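Local coordinates for cytochrome c class I (Sideroxydans lithotrophicus, PDB 4XXL), which binds a covalently attached heme c and probably carries electrons as a small class I cytochrome c shuttle in lithoautotrophic growth, at residues Lys84-Phe87 / His91-Glu94. Residues are numbered along the deposited sequence; the frame is centred on the assembly and turned at random.
With HEC (heme c), chain B.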
loop_
_atom_site.group_PDB
_atom_site.type_symbol
_atom_site.label_atom_id
_atom_site.label_comp_id
_atom_site.label_asym_id
_atom_site.label_seq_id
_atom_site.Cartn_x
_atom_site.Cartn_y
_atom_site.Cartn_z
ATOM N N LYS A 84 0.392 6.395 12.580
ATOM C CA LYS A 84 1.206 5.369 13.235
ATOM C C LYS A 84 1.091 3.998 12.560
ATOM O O LYS A 84 0.035 3.546 12.080
ATOM C CB LYS A 84 0.908 5.287 14.746
ATOM C CG LYS A 84 1.353 6.555 15.479
ATOM C CD LYS A 84 2.860 6.578 15.800
ATOM C CE LYS A 84 3.140 6.033 17.206
ATOM N NZ LYS A 84 4.503 6.316 17.757
ATOM N N ALA A 85 2.231 3.342 12.512
ATOM C CA ALA A 85 2.362 2.017 11.923
ATOM C C ALA A 85 3.058 1.217 12.994
ATOM O O ALA A 85 4.095 1.647 13.536
ATOM C CB ALA A 85 3.165 2.039 10.614
ATOM N N LYS A 86 2.391 0.122 13.402
ATOM C CA LYS A 86 2.940 -0.733 14.443
ATOM C C LYS A 86 3.721 -1.837 13.777
ATOM O O LYS A 86 3.234 -2.569 12.911
ATOM C CB LYS A 86 1.836 -1.300 15.318
ATOM C CG LYS A 86 2.306 -2.414 16.224
ATOM C CD LYS A 86 3.289 -1.913 17.250
ATOM C CE LYS A 86 2.855 -2.340 18.644
ATOM N NZ LYS A 86 1.741 -1.464 19.113
ATOM N N PHE A 87 5.000 -1.966 14.193
ATOM C CA PHE A 87 5.894 -2.974 13.601
ATOM C C PHE A 87 5.845 -4.299 14.350
ATOM O O PHE A 87 5.453 -4.343 15.566
ATOM C CB PHE A 87 7.334 -2.449 13.485
ATOM C CG PHE A 87 7.548 -1.435 12.365
ATOM C CD1 PHE A 87 6.914 -0.218 12.402
ATOM C CD2 PHE A 87 8.349 -1.734 11.273
ATOM C CE1 PHE A 87 7.109 0.691 11.379
ATOM C CE2 PHE A 87 8.543 -0.801 10.236
ATOM C CZ PHE A 87 7.879 0.372 10.289
ATOM N N HIS A 91 7.722 -1.798 18.150
ATOM C CA HIS A 91 7.951 -0.360 18.012
ATOM C C HIS A 91 7.017 0.246 16.955
ATOM O O HIS A 91 6.385 -0.465 16.165
ATOM C CB HIS A 91 9.421 -0.071 17.693
ATOM C CG HIS A 91 9.763 -0.028 16.228
ATOM N ND1 HIS A 91 10.119 -1.139 15.503
ATOM C CD2 HIS A 91 9.955 1.028 15.396
ATOM C CE1 HIS A 91 10.421 -0.791 14.260
ATOM N NE2 HIS A 91 10.322 0.526 14.168
ATOM N N GLU A 92 6.862 1.562 17.022
ATOM C CA GLU A 92 6.017 2.265 16.069
ATOM C C GLU A 92 6.799 3.336 15.324
ATOM O O GLU A 92 7.776 3.867 15.806
ATOM C CB GLU A 92 4.847 2.917 16.796
ATOM C CG GLU A 92 3.869 1.897 17.359
ATOM C CD GLU A 92 2.951 2.438 18.459
ATOM O OE1 GLU A 92 3.188 3.568 18.966
ATOM O OE2 GLU A 92 1.987 1.699 18.824
ATOM N N GLU A 93 6.308 3.635 14.135
ATOM C CA GLU A 93 6.864 4.734 13.291
ATOM C C GLU A 93 5.667 5.360 12.588
ATOM O O GLU A 93 4.641 4.746 12.453
ATOM C CB GLU A 93 7.796 4.225 12.192
ATOM C CG GLU A 93 8.979 3.420 12.718
ATOM C CD GLU A 93 9.941 2.941 11.634
ATOM O OE1 GLU A 93 9.830 3.341 10.439
ATOM O OE2 GLU A 93 10.844 2.111 11.995
ATOM N N GLU A 94 5.829 6.593 12.112
ATOM C CA GLU A 94 4.793 7.195 11.247
ATOM C C GLU A 94 4.979 6.485 9.888
ATOM O O GLU A 94 6.136 6.343 9.417
ATOM C CB GLU A 94 5.001 8.715 11.102
ATOM C CG GLU A 94 4.859 9.577 12.342
ATOM C CD GLU A 94 5.763 10.860 12.354
ATOM O OE1 GLU A 94 6.636 10.952 13.288
ATOM O OE2 GLU A 94 5.642 11.759 11.440
HETATM FE FE HEC B . 3.441 0.029 4.484
HETATM C CHA HEC B . 0.870 -1.161 6.503
HETATM C CHB HEC B . 1.271 0.225 1.806
HETATM C CHC HEC B . 5.859 1.679 2.653
HETATM C CHD HEC B . 5.712 -0.731 6.854
HETATM N NA HEC B . 1.428 -0.349 4.251
HETATM C C1A HEC B . 0.603 -0.899 5.165
HETATM C C2A HEC B . -0.637 -1.140 4.520
HETATM C C3A HEC B . -0.489 -0.766 3.206
HETATM C C4A HEC B . 0.832 -0.268 3.035
HETATM C CMA HEC B . -1.485 -0.870 2.092
HETATM C CAA HEC B . -1.854 -1.728 5.233
HETATM C CBA HEC B . -2.647 -0.609 5.868
HETATM C CGA HEC B . -3.955 -1.058 6.496
HETATM O O1A HEC B . -4.143 -2.259 6.741
HETATM O O2A HEC B . -4.889 -0.199 6.639
HETATM N NB HEC B . 3.565 0.789 2.612
HETATM C C1B HEC B . 2.559 0.770 1.672
HETATM C C2B HEC B . 3.016 1.417 0.484
HETATM C C3B HEC B . 4.272 1.852 0.675
HETATM C C4B HEC B . 4.635 1.477 2.036
HETATM C CMB HEC B . 2.183 1.603 -0.752
HETATM C CAB HEC B . 5.149 2.674 -0.186
HETATM C CBB HEC B . 4.561 3.940 -0.414
HETATM N NC HEC B . 5.474 0.369 4.727
HETATM C C1C HEC B . 6.200 1.099 3.841
HETATM C C2C HEC B . 7.518 1.023 4.333
HETATM C C3C HEC B . 7.570 0.269 5.490
HETATM C C4C HEC B . 6.210 -0.090 5.728
HETATM C CMC HEC B . 8.664 1.611 3.596
HETATM C CAC HEC B . 8.801 -0.094 6.307
HETATM C CBC HEC B . 9.646 0.929 6.754
HETATM N ND HEC B . 3.297 -0.702 6.282
HETATM C C1D HEC B . 4.348 -0.992 7.128
HETATM C C2D HEC B . 3.868 -1.543 8.421
HETATM C C3D HEC B . 2.553 -1.643 8.292
HETATM C C4D HEC B . 2.184 -1.160 6.948
HETATM C CMD HEC B . 4.721 -1.929 9.567
HETATM C CAD HEC B . 1.562 -2.215 9.321
HETATM C CBD HEC B . 1.044 -1.135 10.225
HETATM C CGD HEC B . 0.054 -1.589 11.304
HETATM O O1D HEC B . -0.622 -2.659 11.213
HETATM O O2D HEC B . -0.131 -0.812 12.279
HETATM O O HOH W 1 6.348 6.958 16.114
#
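Ala85 and Glu93 form the antiparallel hydrogen-bonded pair of a short hairpin, with Ala85 N 2.8 Å from Glu93 O and Glu93 N 3.0 Å from Ala85 O. Phe87 N adds a nearly straight bond to His91 O. The Phe87 ring lies in an offset stack with the His91 ring, centroids 4.5 Å apart and planes at 23°. The carboxylate of Glu93 shares that face of Phe87, while heme methyl CMD sits over the centre of the opposite face. His91 NE2 donates to Glu93 OE2 at 2.7 Å, in the plane of the imidazole, and His91 ND1 hydrogen-bonds to Asp89; together they fix the imidazole's rotation. With Phe87 replaced by an alanine, the imidazole would probably lose its stacking partner and a gap would open toward heme methyl CMD. On the hairpin face carrying Lys86, the extended Glu92 chain meets two lysines, one at each carboxylate oxygen. Bends at chi2 (-81°) and chi3 bring Lys84 across Glu92 for a 3.3 Å salt bridge, NZ to OE1. Lys86 NZ makes another, 3.2 Å to Glu92 OE2 on its anti side. Lys86 N holds heme propionate O2D at 2.9 Å. The hairpin follows helix 71-81 and leads directly into His95, the axial iron ligand; strand 84-86 and Phe87 face the heme, with strand 92-94 outside them.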